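Long-range contact in alpha-1,2-mannosyltransferase (Ktr4), putative (Neosartorya fumigata, PDB 7BOP), which is a putative fungal mannosyltransferase with a GT-A type fold, modelled here with guanosine-5'-diphosphate and a manganese ion: residues M254-R264 with K372-V383. Residues are numbered along the deposited sequence; the frame is centred on the assembly and turned at random.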
loop_
_atom_site.group_PDB
_atom_site.type_symbol
_atom_site.label_atom_id
_atom_site.label_comp_id
_atom_site.label_asym_id
_atom_site.label_seq_id
_atom_site.Cartn_x
_atom_site.Cartn_y
_atom_site.Cartn_z
ATOM N N MET A 254 -4.173 16.699 -0.922
ATOM C CA MET A 254 -2.749 16.612 -1.211
ATOM C C MET A 254 -2.419 17.074 -2.637
ATOM O O MET A 254 -1.483 16.557 -3.257
ATOM C CB MET A 254 -2.276 15.164 -1.019
ATOM C CG MET A 254 -2.562 14.577 0.355
ATOM S SD MET A 254 -2.050 12.845 0.413
ATOM C CE MET A 254 -2.767 12.342 1.978
ATOM N N MET A 255 -3.140 18.071 -3.148
ATOM C CA MET A 255 -2.918 18.537 -4.529
ATOM C C MET A 255 -1.464 18.943 -4.784
ATOM O O MET A 255 -0.922 18.621 -5.826
ATOM C CB MET A 255 -3.858 19.710 -4.870
ATOM C CG MET A 255 -3.955 20.043 -6.358
ATOM S SD MET A 255 -4.684 18.720 -7.350
ATOM C CE MET A 255 -6.382 18.750 -6.753
ATOM N N GLY A 256 -0.841 19.626 -3.820
ATOM C CA GLY A 256 0.561 20.043 -3.918
ATOM C C GLY A 256 1.520 18.886 -4.119
ATOM O O GLY A 256 2.431 18.964 -4.924
ATOM N N TRP A 257 1.318 17.807 -3.376
ATOM C CA TRP A 257 2.126 16.599 -3.541
ATOM C C TRP A 257 1.823 15.889 -4.852
ATOM O O TRP A 257 2.749 15.480 -5.570
ATOM C CB TRP A 257 1.893 15.652 -2.360
ATOM C CG TRP A 257 2.575 14.327 -2.457
ATOM C CD1 TRP A 257 3.921 14.091 -2.571
ATOM C CD2 TRP A 257 1.945 13.052 -2.386
ATOM N NE1 TRP A 257 4.165 12.732 -2.596
ATOM C CE2 TRP A 257 2.965 12.073 -2.493
ATOM C CE3 TRP A 257 0.613 12.634 -2.243
ATOM C CZ2 TRP A 257 2.689 10.711 -2.465
ATOM C CZ3 TRP A 257 0.344 11.271 -2.216
ATOM C CH2 TRP A 257 1.376 10.329 -2.327
ATOM N N LEU A 258 0.536 15.726 -5.154
ATOM C CA LEU A 258 0.111 15.035 -6.380
ATOM C C LEU A 258 0.618 15.724 -7.664
ATOM O O LEU A 258 0.896 15.059 -8.644
ATOM C CB LEU A 258 -1.414 14.913 -6.434
ATOM C CG LEU A 258 -2.072 14.048 -5.346
ATOM C CD1 LEU A 258 -3.580 14.119 -5.482
ATOM C CD2 LEU A 258 -1.584 12.615 -5.414
ATOM N N THR A 259 0.729 17.048 -7.649
ATOM C CA THR A 259 1.112 17.795 -8.841
ATOM C C THR A 259 2.525 18.373 -8.761
ATOM O O THR A 259 2.908 19.172 -9.613
ATOM C CB THR A 259 0.106 18.934 -9.133
ATOM O OG1 THR A 259 0.048 19.832 -8.019
ATOM C CG2 THR A 259 -1.277 18.361 -9.406
ATOM N N ASP A 260 3.309 17.964 -7.769
ATOM C CA ASP A 260 4.639 18.523 -7.582
ATOM C C ASP A 260 5.511 18.242 -8.803
ATOM O O ASP A 260 5.438 17.159 -9.381
ATOM C CB ASP A 260 5.315 17.921 -6.351
ATOM C CG ASP A 260 6.643 18.592 -6.025
ATOM O OD1 ASP A 260 6.720 19.831 -6.063
ATOM O OD2 ASP A 260 7.617 17.884 -5.733
ATOM N N ASP A 261 6.306 19.231 -9.199
ATOM C CA ASP A 261 7.330 19.050 -10.233
ATOM C C ASP A 261 8.714 19.591 -9.813
ATOM O O ASP A 261 9.588 19.755 -10.659
ATOM C CB ASP A 261 6.871 19.694 -11.558
ATOM C CG ASP A 261 6.717 21.223 -11.472
ATOM O OD1 ASP A 261 7.074 21.830 -10.450
ATOM O OD2 ASP A 261 6.223 21.825 -12.442
ATOM N N SER A 262 8.917 19.839 -8.519
ATOM C CA SER A 262 10.126 20.504 -8.031
ATOM C C SER A 262 11.320 19.554 -7.847
ATOM O O SER A 262 12.461 20.011 -7.836
ATOM C CB SER A 262 9.821 21.253 -6.727
ATOM O OG SER A 262 9.522 20.346 -5.677
ATOM N N LEU A 263 11.072 18.248 -7.707
ATOM C CA LEU A 263 12.153 17.266 -7.528
ATOM C C LEU A 263 12.588 16.594 -8.817
ATOM O O LEU A 263 13.782 16.497 -9.096
ATOM C CB LEU A 263 11.742 16.182 -6.533
ATOM C CG LEU A 263 11.432 16.584 -5.098
ATOM C CD1 LEU A 263 11.329 15.327 -4.237
ATOM C CD2 LEU A 263 12.487 17.530 -4.552
ATOM N N ARG A 264 11.616 16.079 -9.568
ATOM C CA ARG A 264 11.871 15.343 -10.801
ATOM C C ARG A 264 10.878 15.828 -11.849
ATOM O O ARG A 264 9.933 15.116 -12.196
ATOM C CB ARG A 264 11.776 13.836 -10.556
ATOM C CG ARG A 264 12.751 13.373 -9.484
ATOM C CD ARG A 264 12.742 11.879 -9.283
ATOM N NE ARG A 264 13.364 11.161 -10.384
ATOM C CZ ARG A 264 13.388 9.837 -10.494
ATOM N NH1 ARG A 264 12.814 9.066 -9.570
ATOM N NH2 ARG A 264 13.971 9.270 -11.544
ATOM N N LYS A 372 17.238 8.305 -5.921
ATOM C CA LYS A 372 16.278 9.308 -6.415
ATOM C C LYS A 372 14.808 8.856 -6.453
ATOM O O LYS A 372 13.935 9.645 -6.798
ATOM C CB LYS A 372 16.703 9.815 -7.800
ATOM C CG LYS A 372 16.612 8.810 -8.927
ATOM C CD LYS A 372 16.963 9.440 -10.274
ATOM C CE LYS A 372 18.464 9.552 -10.483
ATOM N NZ LYS A 372 19.066 8.226 -10.802
ATOM N N GLU A 373 14.542 7.592 -6.133
ATOM C CA GLU A 373 13.185 7.075 -6.126
ATOM C C GLU A 373 12.396 7.428 -4.864
ATOM O O GLU A 373 11.184 7.225 -4.838
ATOM C CB GLU A 373 13.187 5.558 -6.358
ATOM C CG GLU A 373 13.821 5.115 -7.677
ATOM C CD GLU A 373 13.275 5.839 -8.893
ATOM O OE1 GLU A 373 12.063 6.096 -8.966
ATOM O OE2 GLU A 373 14.056 6.177 -9.786
ATOM N N ASP A 374 13.058 7.989 -3.851
ATOM C CA ASP A 374 12.397 8.389 -2.608
ATOM C C ASP A 374 11.634 9.690 -2.849
ATOM O O ASP A 374 12.231 10.696 -3.226
ATOM C CB ASP A 374 13.452 8.579 -1.510
ATOM C CG ASP A 374 12.867 8.876 -0.137
ATOM O OD1 ASP A 374 11.641 8.753 0.096
ATOM O OD2 ASP A 374 13.667 9.227 0.748
ATOM N N CYS A 375 10.320 9.680 -2.626
ATOM C CA CYS A 375 9.528 10.903 -2.792
ATOM C C CYS A 375 9.130 11.560 -1.469
ATOM O O CYS A 375 8.460 12.591 -1.470
ATOM C CB CYS A 375 8.297 10.631 -3.646
ATOM S SG CYS A 375 7.407 12.147 -4.074
ATOM N N ARG A 376 9.583 11.023 -0.338
ATOM C CA ARG A 376 9.246 11.623 0.959
ATOM C C ARG A 376 9.590 13.116 1.100
ATOM O O ARG A 376 8.823 13.833 1.720
ATOM C CB ARG A 376 9.865 10.833 2.108
ATOM C CG ARG A 376 9.202 9.479 2.355
ATOM C CD ARG A 376 9.925 8.654 3.412
ATOM N NE ARG A 376 11.343 8.592 3.087
ATOM C CZ ARG A 376 12.347 8.513 3.953
ATOM N NH1 ARG A 376 12.142 8.412 5.272
ATOM N NH2 ARG A 376 13.589 8.531 3.473
ATOM N N PRO A 377 10.724 13.594 0.524
ATOM C CA PRO A 377 10.984 15.030 0.685
ATOM C C PRO A 377 9.857 15.916 0.137
ATOM O O PRO A 377 9.545 16.956 0.733
ATOM C CB PRO A 377 12.296 15.238 -0.086
ATOM C CG PRO A 377 12.970 13.922 -0.030
ATOM C CD PRO A 377 11.840 12.931 -0.181
ATOM N N SER A 378 9.219 15.483 -0.948
ATOM C CA SER A 378 8.041 16.177 -1.454
ATOM C C SER A 378 6.820 15.959 -0.549
ATOM O O SER A 378 6.105 16.908 -0.228
ATOM C CB SER A 378 7.719 15.720 -2.869
ATOM O OG SER A 378 6.510 16.294 -3.305
ATOM N N TYR A 379 6.577 14.712 -0.151
ATOM C CA TYR A 379 5.419 14.418 0.702
ATOM C C TYR A 379 5.486 15.146 2.057
ATOM O O TYR A 379 4.488 15.705 2.525
ATOM C CB TYR A 379 5.254 12.911 0.920
ATOM C CG TYR A 379 3.956 12.593 1.631
ATOM C CD1 TYR A 379 2.751 12.675 0.958
ATOM C CD2 TYR A 379 3.930 12.239 2.978
ATOM C CE1 TYR A 379 1.549 12.396 1.581
ATOM C CE2 TYR A 379 2.723 11.952 3.622
ATOM C CZ TYR A 379 1.538 12.035 2.919
ATOM O OH TYR A 379 0.335 11.761 3.528
ATOM N N PHE A 380 6.672 15.159 2.658
ATOM C CA PHE A 380 6.874 15.812 3.943
ATOM C C PHE A 380 6.749 17.335 3.847
ATOM O O PHE A 380 6.257 17.960 4.775
ATOM C CB PHE A 380 8.232 15.422 4.549
ATOM C CG PHE A 380 8.344 13.968 4.951
ATOM C CD1 PHE A 380 7.223 13.131 5.076
ATOM C CD2 PHE A 380 9.593 13.440 5.247
ATOM C CE1 PHE A 380 7.367 11.810 5.463
ATOM C CE2 PHE A 380 9.735 12.124 5.641
ATOM C CZ PHE A 380 8.619 11.306 5.754
ATOM N N LYS A 381 7.170 17.914 2.726
ATOM C CA LYS A 381 6.991 19.351 2.493
ATOM C C LYS A 381 5.521 19.713 2.278
ATOM O O LYS A 381 5.003 20.644 2.908
ATOM C CB LYS A 381 7.824 19.810 1.288
ATOM C CG LYS A 381 7.604 21.262 0.883
ATOM C CD LYS A 381 8.587 21.667 -0.201
ATOM C CE LYS A 381 8.258 23.045 -0.755
ATOM N NZ LYS A 381 9.286 23.442 -1.757
ATOM N N HIS A 382 4.853 18.985 1.386
ATOM C CA HIS A 382 3.499 19.355 0.946
ATOM C C HIS A 382 2.377 18.854 1.843
ATOM O O HIS A 382 1.285 19.420 1.828
ATOM C CB HIS A 382 3.267 18.874 -0.481
ATOM C CG HIS A 382 4.106 19.598 -1.474
ATOM N ND1 HIS A 382 3.889 20.921 -1.785
ATOM C CD2 HIS A 382 5.196 19.216 -2.175
ATOM C CE1 HIS A 382 4.802 21.320 -2.652
ATOM N NE2 HIS A 382 5.610 20.305 -2.903
ATOM N N VAL A 383 2.639 17.789 2.596
ATOM C CA VAL A 383 1.602 17.153 3.423
ATOM C C VAL A 383 2.076 17.065 4.874
ATOM O O VAL A 383 1.379 17.538 5.753
ATOM C CB VAL A 383 1.177 15.772 2.876
ATOM C CG1 VAL A 383 0.006 15.200 3.676
ATOM C CG2 VAL A 383 0.790 15.877 1.408
HETATM O O HOH W 1 -0.270 18.876 -0.799
HETATM O O HOH W 2 5.492 14.762 -5.295
HETATM O O HOH W 3 8.790 19.466 -3.279
HETATM O O HOH W 4 13.475 6.766 -12.567
#
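Asp260 OD1 is gripped from two sides of the contact: Ser262 OG gives it a 2.9 Å bond on the syn lone pair, and His382 NE2 adds a weak, bent one at 3.4 Å. Asp260 OD2 lies 3.1 Å from Ser378 OG, which also shares a water with the carbonyl of Trp257. Next to these polar groups the indole of Trp257 presents one face to Tyr379 and its edge to Ser378 and Cys375. Tyr379 turns its own edge onto that face in a T-shaped pair, planes at 76°, with Tyr379 CD1 just 3.5 Å from Trp257 CD2. At the indole rim Cys375 SG comes within 3.6 Å of Trp257 NE1, a buried N-H with no acceptor in the model. The extended Met254 side chain brings SD to the edge of the Tyr379 ring, 3.8 Å from CE1, a Met-aromatic contact, while its CG packs on Val383 CG2. Farther along, Arg264 NH1 forms a salt bridge with Glu373, through weak hydrogen bonds to both carboxylate oxygens, OE1 at 3.1 Å, and Lys372 CD lies over one face of the Arg264 guanidinium, toward its rim; a water links Arg264 NH2 to Glu373 OE2. Helix 376-382 thus meets 254-264 through aromatic contacts joined by two sulfurs, from Met254 and Cys375; a disulfide ties Cys375, just before the helix, to Cys277, and the polar links alongside are mostly weak or water-mediated.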